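Local coordinates for protein beta-agarase (Persicobacter, PDB 6AII) that breaks down agarose as a GH16 family beta-agarase, probably hydrolysing its beta-1,4 linkages to yield neoagarobiose, at residues P226-Y231 / T240-N245. Residues are numbered along the deposited sequence; the frame is centred on the assembly and turned at random.
Sequences PNHLEY and TLSGKN
H228 and S242 face each other as a non-hydrogen-bonded antiparallel pair, and their side chains join: H228 ND1 lies 2.8 Å from S242 OG, a hydrogen bond in which either atom could be the donor. H228 CG (chi1 -168°) and S242 OG (chi1 -163°) are each anti to their own backbone N, which sets ring and hydroxyl near enough for this bond. The serine oxygen comes to the imidazole edge, near the ring plane. The ring's other nitrogen, NE2, donates a 2.7 Å hydrogen bond to E230 OE2, almost in the plane of the imidazole but 23° out of the carboxylate plane, on the anti side. Gripped at both nitrogens, the ring is fixed in its rotation, and the carboxylate would probably polarise it. The other carboxylate oxygen, E230 OE1, is hydrogen-bonded to the hydroxyl of Y232. L241 O sits over one ring face toward the rim, while T240 CG2 approaches obliquely, 3.8 Å from H228 CE1. T240 and E230 run side by side in the same direction, OG1 touching E230 CG at 3.5 Å; that hydroxyl is hydrogen-bonded to the indole of W237. An alanine at H228 would probably leave S242 OG and E230 OE2 without the ring that links them, with Y232 still holding the other carboxylate oxygen. L229 and L241 turn to the opposite face, both against H177. Their backbones exchange two hydrogen bonds, L229 N to L241 O and L241 N to L229 O, each 2.9 Å. G243 N donates to N227 O where the second strand enters a type II' turn from S242 to N245, with G243 at positive phi. This is an antiparallel beta hairpin, 228-233 with 236-242, within one large antiparallel sheet of the beta-sandwich (jelly-roll) fold of GH16 enzymes.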
loop_
_atom_site.group_PDB
_atom_site.type_symbol
_atom_site.label_atom_id
_atom_site.label_comp_id
_atom_site.label_asym_id
_atom_site.label_seq_id
_atom_site.Cartn_x
_atom_site.Cartn_y
_atom_site.Cartn_z
ATOM N N PRO A 226 8.114 -4.514 -17.808
ATOM C CA PRO A 226 7.808 -5.703 -17.071
ATOM C C PRO A 226 8.950 -6.191 -16.169
ATOM O O PRO A 226 8.655 -7.029 -15.325
ATOM C CB PRO A 226 7.442 -6.762 -18.147
ATOM C CG PRO A 226 6.937 -5.876 -19.272
ATOM C CD PRO A 226 7.898 -4.723 -19.267
ATOM N N ASN A 227 10.163 -5.707 -16.351
ATOM C CA ASN A 227 11.270 -6.100 -15.506
ATOM C C ASN A 227 11.904 -4.872 -14.824
ATOM O O ASN A 227 13.107 -4.864 -14.578
ATOM C CB ASN A 227 12.327 -6.873 -16.313
ATOM C CG ASN A 227 11.785 -8.248 -16.664
ATOM O OD1 ASN A 227 11.744 -9.133 -15.809
ATOM N ND2 ASN A 227 11.248 -8.372 -17.876
ATOM N N HIS A 228 11.118 -3.846 -14.493
ATOM C CA HIS A 228 11.722 -2.603 -13.955
ATOM C C HIS A 228 10.705 -1.880 -13.059
ATOM O O HIS A 228 9.701 -1.324 -13.571
ATOM C CB HIS A 228 12.259 -1.712 -15.069
ATOM C CG HIS A 228 13.117 -0.591 -14.546
ATOM N ND1 HIS A 228 14.482 -0.583 -14.635
ATOM C CD2 HIS A 228 12.803 0.586 -13.954
ATOM C CE1 HIS A 228 14.987 0.541 -14.134
ATOM N NE2 HIS A 228 13.958 1.279 -13.709
ATOM N N LEU A 229 11.055 -1.756 -11.761
ATOM C CA LEU A 229 10.236 -1.020 -10.807
ATOM C C LEU A 229 11.147 -0.039 -10.046
ATOM O O LEU A 229 12.290 -0.397 -9.702
ATOM C CB LEU A 229 9.659 -1.975 -9.767
ATOM C CG LEU A 229 8.659 -3.019 -10.203
ATOM C CD1 LEU A 229 8.299 -3.870 -8.986
ATOM C CD2 LEU A 229 7.431 -2.377 -10.804
ATOM N N GLU A 230 10.648 1.185 -9.863
ATOM C CA GLU A 230 11.382 2.141 -9.057
ATOM C C GLU A 230 10.444 2.681 -8.002
ATOM O O GLU A 230 9.294 3.032 -8.283
ATOM C CB GLU A 230 11.892 3.353 -9.846
ATOM C CG GLU A 230 12.780 2.961 -11.023
ATOM C CD GLU A 230 13.137 4.104 -11.956
ATOM O OE1 GLU A 230 12.616 5.247 -11.777
ATOM O OE2 GLU A 230 13.873 3.820 -12.946
ATOM N N TYR A 231 10.948 2.811 -6.745
ATOM C CA TYR A 231 10.111 3.364 -5.621
ATOM C C TYR A 231 10.672 4.711 -5.136
ATOM O O TYR A 231 11.898 4.934 -5.090
ATOM C CB TYR A 231 10.178 2.373 -4.453
ATOM C CG TYR A 231 9.561 1.038 -4.729
ATOM C CD1 TYR A 231 10.318 0.052 -5.344
ATOM C CD2 TYR A 231 8.265 0.724 -4.358
ATOM C CE1 TYR A 231 9.799 -1.206 -5.618
ATOM C CE2 TYR A 231 7.719 -0.530 -4.660
ATOM C CZ TYR A 231 8.504 -1.494 -5.260
ATOM O OH TYR A 231 7.973 -2.727 -5.509
ATOM N N THR A 240 15.370 0.533 -6.736
ATOM C CA THR A 240 15.074 0.076 -8.129
ATOM C C THR A 240 15.297 -1.439 -8.174
ATOM O O THR A 240 16.291 -1.939 -7.619
ATOM C CB THR A 240 16.025 0.706 -9.141
ATOM O OG1 THR A 240 15.657 2.089 -9.239
ATOM C CG2 THR A 240 15.906 0.062 -10.512
ATOM N N LEU A 241 14.399 -2.154 -8.818
ATOM C CA LEU A 241 14.637 -3.553 -9.250
ATOM C C LEU A 241 14.604 -3.524 -10.794
ATOM O O LEU A 241 13.678 -2.995 -11.352
ATOM C CB LEU A 241 13.529 -4.468 -8.747
ATOM C CG LEU A 241 13.703 -5.053 -7.342
ATOM C CD1 LEU A 241 13.700 -3.968 -6.312
ATOM C CD2 LEU A 241 12.658 -6.107 -6.985
ATOM N N SER A 242 15.651 -4.084 -11.401
ATOM C CA SER A 242 15.793 -4.006 -12.877
ATOM C C SER A 242 16.435 -5.295 -13.391
ATOM O O SER A 242 17.654 -5.441 -13.279
ATOM C CB SER A 242 16.613 -2.827 -13.286
ATOM O OG SER A 242 16.377 -2.587 -14.680
ATOM N N GLY A 243 15.616 -6.206 -13.889
ATOM C CA GLY A 243 16.171 -7.529 -14.385
ATOM C C GLY A 243 16.801 -8.344 -13.277
ATOM O O GLY A 243 16.106 -8.742 -12.343
ATOM N N LYS A 244 18.139 -8.525 -13.343
ATOM C CA LYS A 244 18.829 -9.293 -12.350
ATOM C C LYS A 244 19.507 -8.374 -11.343
ATOM O O LYS A 244 20.151 -8.870 -10.404
ATOM C CB LYS A 244 19.901 -10.192 -12.989
ATOM C CG LYS A 244 19.333 -11.189 -13.978
ATOM C CD LYS A 244 20.431 -12.148 -14.441
ATOM C CE LYS A 244 19.832 -13.197 -15.340
ATOM N NZ LYS A 244 20.845 -14.232 -15.665
ATOM N N ASN A 245 19.370 -7.056 -11.518
ATOM C CA ASN A 245 20.085 -6.050 -10.732
ATOM C C ASN A 245 19.057 -5.314 -9.845
ATOM O O ASN A 245 17.869 -5.281 -10.194
ATOM C CB ASN A 245 20.711 -4.970 -11.600
ATOM C CG ASN A 245 21.829 -5.553 -12.462
ATOM O OD1 ASN A 245 22.500 -6.489 -12.068
ATOM N ND2 ASN A 245 21.991 -5.031 -13.655
#